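Nucleoprotein (Rift valley fever virus, PDB 3OV9) encapsidates the viral genomic RNA, binding single-stranded nucleic acid and assembling into ring-shaped hexamers to form the nucleocapsid that serves as template for transcription and replication. Local coordinates at residues L122-L126 with P127-T131; P138-P141 with R142-H146; Y172-Q175 with F176-I180. All coordinates share one frame; numbering follows the deposited sequence.

Overall arrangement
The three contacts belong to one helical chain without strands and lie in series along it. Contacts 1 and 2 are turns between helices; contact 3 lies within helix 159-180. Contact 1 is the most exposed and meets a second subunit; its chemistry is polar, with weak bonds around a carboxylate and a helix start. Contacts 2 and 3 are partly buried, each with one exposed residue among those that touch, and no other subunit reaches them. Contact 2 mixes an arginine-carbonyl bond with methionines packed on a tyrosine, while contact 3 pairs aromatic side chains. All three touch one another: Met-145 and Arg-142 reach contact 1, Pro-127 packs on Phe-176, and Tyr-172 meets Tyr-140.

Contact 1 of 3, residues L122-L126 with P127-T131; sequences LSEWL and PVTGT
Ser-123 and Glu-124 meet the start of helix 130-136 across a tight loop, in which a short 3-10 turn (123-125) leads round Pro-127 to Thr-129, the N-cap residue. The amide N of Gly-130, in the first turn of that helix, is held weakly by two oxygens of one residue: Ser-123 O at 3.4 Å and Ser-123 OG at 3.2 Å. The CA-H of Thr-129 also points at Ser-123 O.

Farther out, the side chain of Glu-124 crosses that of Thr-131 at about a right angle. Thr-131 OG1 lies 3.0 Å from Glu-124 OE1 and 3.1 Å from Glu-124 OE2, each close enough for a weak bond. A bend at chi2 (-51°) folds the glutamate back over the helix start, where the backbone N-H groups of the first turn would probably stabilise its charge. Ser-123 OG steadies this carboxylate, donating to Glu-124 OE2 from above its plane. A water 2.8 Å from Thr-129 OG1 donates weakly to Glu-124 OE1; Thr-129 OG1 also bonds to Thr-132 OG1.

Leu-126 rests on Leu-62 and Met-145. Trp-125, probably important for dimerization as in relatives, packs with Leu-122 against Val-25 of the second subunit. Back at the helix start, the methyl carbon Thr-129 CG2 lies 3.7 Å from Glu-124 O.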
# COMPACT_ATOMS: atom_id res chain seq x y z
N LEU A 122 9.76 -40.51 10.90
CA LEU A 122 9.56 -39.47 9.89
C LEU A 122 10.42 -38.21 10.03
O LEU A 122 10.36 -37.32 9.18
CB LEU A 122 8.07 -39.08 9.82
CG LEU A 122 7.10 -40.16 9.33
CD1 LEU A 122 5.66 -39.78 9.66
CD2 LEU A 122 7.26 -40.39 7.85
N SER A 123 11.22 -38.16 11.10
CA SER A 123 12.04 -37.00 11.48
C SER A 123 12.66 -36.19 10.33
O SER A 123 12.50 -34.98 10.27
CB SER A 123 13.15 -37.45 12.45
OG SER A 123 14.00 -36.38 12.80
N GLU A 124 13.35 -36.88 9.42
CA GLU A 124 14.10 -36.21 8.36
C GLU A 124 13.25 -35.77 7.16
O GLU A 124 13.77 -35.17 6.22
CB GLU A 124 15.29 -37.06 7.92
CG GLU A 124 16.34 -37.28 9.02
CD GLU A 124 16.78 -35.99 9.69
OE1 GLU A 124 17.28 -35.09 8.99
OE2 GLU A 124 16.61 -35.88 10.92
N TRP A 125 11.95 -36.07 7.20
CA TRP A 125 11.05 -35.68 6.11
C TRP A 125 9.95 -34.70 6.55
O TRP A 125 9.02 -34.41 5.79
CB TRP A 125 10.45 -36.92 5.44
CG TRP A 125 11.49 -37.83 4.87
CD1 TRP A 125 12.27 -37.59 3.77
CD2 TRP A 125 11.87 -39.11 5.36
NE1 TRP A 125 13.12 -38.65 3.55
CE2 TRP A 125 12.89 -39.60 4.51
CE3 TRP A 125 11.45 -39.90 6.44
CZ2 TRP A 125 13.50 -40.84 4.71
CZ3 TRP A 125 12.06 -41.14 6.63
CH2 TRP A 125 13.07 -41.60 5.77
N LEU A 126 10.07 -34.20 7.77
CA LEU A 126 9.16 -33.17 8.29
C LEU A 126 9.62 -31.78 7.82
O LEU A 126 10.79 -31.61 7.46
CB LEU A 126 9.11 -33.23 9.82
CG LEU A 126 8.75 -34.58 10.46
CD1 LEU A 126 8.96 -34.50 11.97
CD2 LEU A 126 7.32 -35.00 10.14
N PRO A 127 8.69 -30.79 7.82
CA PRO A 127 9.04 -29.42 7.42
C PRO A 127 10.23 -28.86 8.20
O PRO A 127 11.13 -28.26 7.60
CB PRO A 127 7.77 -28.63 7.73
CG PRO A 127 6.68 -29.63 7.58
CD PRO A 127 7.25 -30.92 8.11
N VAL A 128 10.23 -29.06 9.51
CA VAL A 128 11.41 -28.83 10.34
C VAL A 128 11.93 -30.19 10.75
O VAL A 128 11.22 -30.97 11.40
CB VAL A 128 11.09 -27.97 11.58
CG1 VAL A 128 12.35 -27.67 12.37
CG2 VAL A 128 10.40 -26.67 11.18
N THR A 129 13.16 -30.50 10.35
CA THR A 129 13.74 -31.82 10.60
C THR A 129 14.22 -31.93 12.05
O THR A 129 14.42 -30.92 12.72
CB THR A 129 14.92 -32.13 9.65
OG1 THR A 129 15.98 -31.20 9.89
CG2 THR A 129 14.48 -32.06 8.19
N GLY A 130 14.39 -33.17 12.51
CA GLY A 130 14.98 -33.44 13.81
C GLY A 130 16.39 -32.87 13.93
O GLY A 130 16.76 -32.34 14.98
N THR A 131 17.15 -32.97 12.85
CA THR A 131 18.51 -32.42 12.78
C THR A 131 18.54 -30.91 13.05
O THR A 131 19.39 -30.42 13.79
CB THR A 131 19.19 -32.74 11.42
OG1 THR A 131 19.16 -34.16 11.20
CG2 THR A 131 20.64 -32.27 11.40
O HOH W 1 17.85 -31.87 7.89

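Contact 2 of 3, residues P138-P141 with R142-H146; sequences PAYP and RHMMH
With CG anti to its backbone N (chi1 -173°), Tyr-140 brings its ring across Met-144 and Met-145, while a bend at chi2 (58°) turns Arg-142 back toward the tyrosine carbonyl. The setting is a loop between helices 130-136 and 159-180 that tightens into a 3-10 turn at 142-144, where Met-144 N bonds to Pro-141 O at 3.2 Å.

Arg-142 NH1 donates to Tyr-140 O at 2.8 Å. The bond uses a lone pair in the carbonyl plane, and the oxygen lies almost in the guanidinium plane too. Together with a salt bridge from NH1 to Asp-134, this helps hold the flat group in its rotation. Asp-134 OD1 also accepts from Tyr-140 N, so one carboxylate ties both residues to helix 130-136.

Both sulfurs make oblique Met-aromatic contacts with the tyrosine; Met-144 SD is 5.3 Å from the ring centroid. Pro-141 CD lies over one face, offset toward the rim. Tyr-140 OH hydrogen-bonds to Ala-168 O on helix 159-180, joining the loop to that helix. At the ring edge, near its plane, Met-145 CG touches Tyr-140 CE2 at 3.6 Å.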
# COMPACT_ATOMS: atom_id res chain seq x y z
N PRO A 138 19.98 -29.99 22.02
CA PRO A 138 20.56 -31.31 21.79
C PRO A 138 19.59 -32.46 22.06
O PRO A 138 18.89 -32.45 23.08
CB PRO A 138 21.75 -31.36 22.76
CG PRO A 138 21.45 -30.30 23.79
CD PRO A 138 20.73 -29.23 23.04
N ALA A 139 19.55 -33.43 21.14
CA ALA A 139 18.67 -34.60 21.22
C ALA A 139 17.20 -34.23 21.46
O ALA A 139 16.54 -34.78 22.35
CB ALA A 139 19.16 -35.59 22.29
N TYR A 140 16.70 -33.29 20.66
CA TYR A 140 15.32 -32.84 20.79
C TYR A 140 14.34 -34.01 20.65
O TYR A 140 14.48 -34.81 19.73
CB TYR A 140 14.98 -31.73 19.79
CG TYR A 140 13.60 -31.16 20.04
CD1 TYR A 140 13.41 -30.15 20.98
CD2 TYR A 140 12.48 -31.66 19.37
CE1 TYR A 140 12.15 -29.64 21.25
CE2 TYR A 140 11.21 -31.16 19.63
CZ TYR A 140 11.05 -30.15 20.57
OH TYR A 140 9.80 -29.64 20.83
N PRO A 141 13.35 -34.11 21.56
CA PRO A 141 12.41 -35.23 21.51
C PRO A 141 11.54 -35.24 20.25
O PRO A 141 10.73 -34.34 20.04
CB PRO A 141 11.54 -35.01 22.76
CG PRO A 141 12.37 -34.18 23.66
CD PRO A 141 13.13 -33.27 22.75
N ARG A 142 11.72 -36.27 19.44
CA ARG A 142 10.98 -36.41 18.18
C ARG A 142 9.47 -36.52 18.39
O ARG A 142 8.69 -36.03 17.58
CB ARG A 142 11.50 -37.60 17.37
CG ARG A 142 12.60 -37.25 16.35
CD ARG A 142 13.81 -36.60 17.00
NE ARG A 142 14.96 -36.50 16.11
CZ ARG A 142 16.03 -35.75 16.34
NH1 ARG A 142 16.10 -35.00 17.43
NH2 ARG A 142 17.03 -35.73 15.47
N HIS A 143 9.05 -37.15 19.49
CA HIS A 143 7.63 -37.31 19.82
C HIS A 143 6.87 -35.98 19.93
O HIS A 143 5.65 -35.95 19.80
CB HIS A 143 7.46 -38.11 21.12
CG HIS A 143 7.90 -39.54 21.02
ND1 HIS A 143 9.19 -39.93 21.30
CD2 HIS A 143 7.22 -40.66 20.70
CE1 HIS A 143 9.29 -41.24 21.14
NE2 HIS A 143 8.11 -41.71 20.78
N MET A 144 7.61 -34.89 20.16
CA MET A 144 7.02 -33.56 20.34
C MET A 144 6.87 -32.78 19.03
O MET A 144 6.33 -31.67 19.02
CB MET A 144 7.85 -32.73 21.33
CG MET A 144 7.81 -33.19 22.78
SD MET A 144 8.71 -32.09 23.89
CE MET A 144 8.02 -32.60 25.47
N MET A 145 7.33 -33.36 17.92
CA MET A 145 7.46 -32.63 16.66
C MET A 145 6.22 -32.66 15.76
O MET A 145 6.32 -32.84 14.54
CB MET A 145 8.72 -33.09 15.90
CG MET A 145 10.02 -32.73 16.60
SD MET A 145 11.49 -33.24 15.68
CE MET A 145 11.30 -32.27 14.19
N HIS A 146 5.06 -32.46 16.37
CA HIS A 146 3.82 -32.17 15.64
C HIS A 146 2.82 -31.54 16.61
O HIS A 146 2.85 -31.86 17.80
CB HIS A 146 3.23 -33.42 14.98
CG HIS A 146 2.26 -33.12 13.88
ND1 HIS A 146 0.90 -33.14 14.07
CD2 HIS A 146 2.46 -32.74 12.60
CE1 HIS A 146 0.29 -32.82 12.93
NE2 HIS A 146 1.22 -32.57 12.03

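Contact 3 of 3, residues Y172-Q175 with F176-I180; sequences YLLQ and FSRVI
Tyr-172 and Phe-176, one helical turn apart, lie side by side and point the same way. Their planes are inclined by only 27°, but the rings are slid so far, with centroids 5.1 Å apart, that they barely overlap. Tyr-172 OH sits over the centre of the phenylalanine ring, 3.1 Å above its plane, and Ile-180 CG2 comes over the opposite face near the rim. In return Phe-176 CB makes a CH-pi contact with one face of the tyrosine, 3.9 Å from the ring centroid. Both side chains leave the helix with CG anti to the backbone N, Tyr-172 at chi1 154° and Phe-176 at -175°, which sends the rings off in the same direction.

The backbone is helical, part of 159-180 in the helical bundle of this nucleoprotein; Phe-176 N bonds to Tyr-172 O at 2.8 Å, and Val-179 N to Gln-175 O, while Arg-178 N bonds weakly to both Leu-174 O and Gln-175 O. Leu-173 O takes two donors from one residue, Ser-177 N at 3.0 Å and Ser-177 OG at 2.7 Å, which approach from opposite faces of the carbonyl plane. That second bond satisfies the buried serine hydroxyl close to Thr-195, which probably binds RNA, as in related nucleoproteins.

A charged group meets an apolar one on another side of the helix. Leu-174 runs alongside Arg-178, and its CD1 lies over one face of the guanidinium, 3.5 Å above the plane, toward the rim. The polar end goes to the chain terminus, where Arg-178 NH2 bonds to Ala-245 O.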
# COMPACT_ATOMS: atom_id res chain seq x y z
N TYR A 172 9.63 -26.41 19.33
CA TYR A 172 9.26 -26.92 18.01
C TYR A 172 8.17 -26.08 17.33
O TYR A 172 8.27 -25.78 16.15
CB TYR A 172 8.83 -28.40 18.08
CG TYR A 172 7.88 -28.79 16.96
CD1 TYR A 172 8.37 -29.13 15.69
CD2 TYR A 172 6.50 -28.80 17.16
CE1 TYR A 172 7.49 -29.48 14.66
CE2 TYR A 172 5.63 -29.14 16.14
CZ TYR A 172 6.13 -29.48 14.90
OH TYR A 172 5.25 -29.82 13.89
N LEU A 173 7.13 -25.73 18.09
CA LEU A 173 5.99 -24.99 17.55
C LEU A 173 6.40 -23.63 17.02
O LEU A 173 5.83 -23.14 16.04
CB LEU A 173 4.87 -24.84 18.59
CG LEU A 173 4.05 -26.08 18.95
CD1 LEU A 173 3.12 -25.75 20.10
CD2 LEU A 173 3.26 -26.60 17.76
N LEU A 174 7.40 -23.03 17.66
CA LEU A 174 7.98 -21.76 17.23
C LEU A 174 8.64 -21.89 15.85
O LEU A 174 8.41 -21.05 14.97
CB LEU A 174 9.00 -21.27 18.27
CG LEU A 174 9.78 -19.97 18.01
CD1 LEU A 174 8.85 -18.77 17.92
CD2 LEU A 174 10.82 -19.77 19.10
N GLN A 175 9.44 -22.94 15.67
CA GLN A 175 10.14 -23.18 14.41
C GLN A 175 9.17 -23.59 13.31
O GLN A 175 9.22 -23.05 12.20
CB GLN A 175 11.22 -24.26 14.58
CG GLN A 175 12.08 -24.14 15.83
CD GLN A 175 12.73 -22.78 16.00
OE1 GLN A 175 13.35 -22.25 15.08
NE2 GLN A 175 12.59 -22.21 17.20
N PHE A 176 8.29 -24.53 13.64
CA PHE A 176 7.30 -25.08 12.71
C PHE A 176 6.38 -24.00 12.14
O PHE A 176 6.17 -23.95 10.93
CB PHE A 176 6.49 -26.17 13.42
CG PHE A 176 5.51 -26.90 12.53
CD1 PHE A 176 5.96 -27.82 11.59
CD2 PHE A 176 4.15 -26.68 12.66
CE1 PHE A 176 5.06 -28.51 10.78
CE2 PHE A 176 3.24 -27.36 11.86
CZ PHE A 176 3.70 -28.28 10.91
N SER A 177 5.86 -23.14 13.01
CA SER A 177 4.94 -22.08 12.62
C SER A 177 5.57 -21.05 11.69
O SER A 177 4.89 -20.48 10.84
CB SER A 177 4.37 -21.37 13.85
OG SER A 177 3.64 -22.26 14.67
N ARG A 178 6.87 -20.82 11.86
CA ARG A 178 7.61 -19.88 11.02
C ARG A 178 7.99 -20.47 9.66
O ARG A 178 8.05 -19.76 8.66
CB ARG A 178 8.85 -19.34 11.75
CG ARG A 178 8.53 -18.33 12.84
CD ARG A 178 9.68 -17.36 13.05
NE ARG A 178 10.66 -17.83 14.03
CZ ARG A 178 10.91 -17.25 15.20
NH1 ARG A 178 10.25 -16.15 15.56
NH2 ARG A 178 11.82 -17.76 16.01
N VAL A 179 8.24 -21.78 9.63
CA VAL A 179 8.63 -22.48 8.40
C VAL A 179 7.44 -22.67 7.45
O VAL A 179 7.55 -22.40 6.25
CB VAL A 179 9.35 -23.82 8.70
CG1 VAL A 179 9.41 -24.72 7.46
CG2 VAL A 179 10.76 -23.57 9.22
N ILE A 180 6.31 -23.14 7.98
CA ILE A 180 5.12 -23.39 7.17
C ILE A 180 4.44 -22.10 6.70
O ILE A 180 3.64 -22.11 5.76
CB ILE A 180 4.09 -24.33 7.87
CG1 ILE A 180 3.53 -23.69 9.15
CG2 ILE A 180 4.71 -25.70 8.15
CD1 ILE A 180 2.24 -24.32 9.66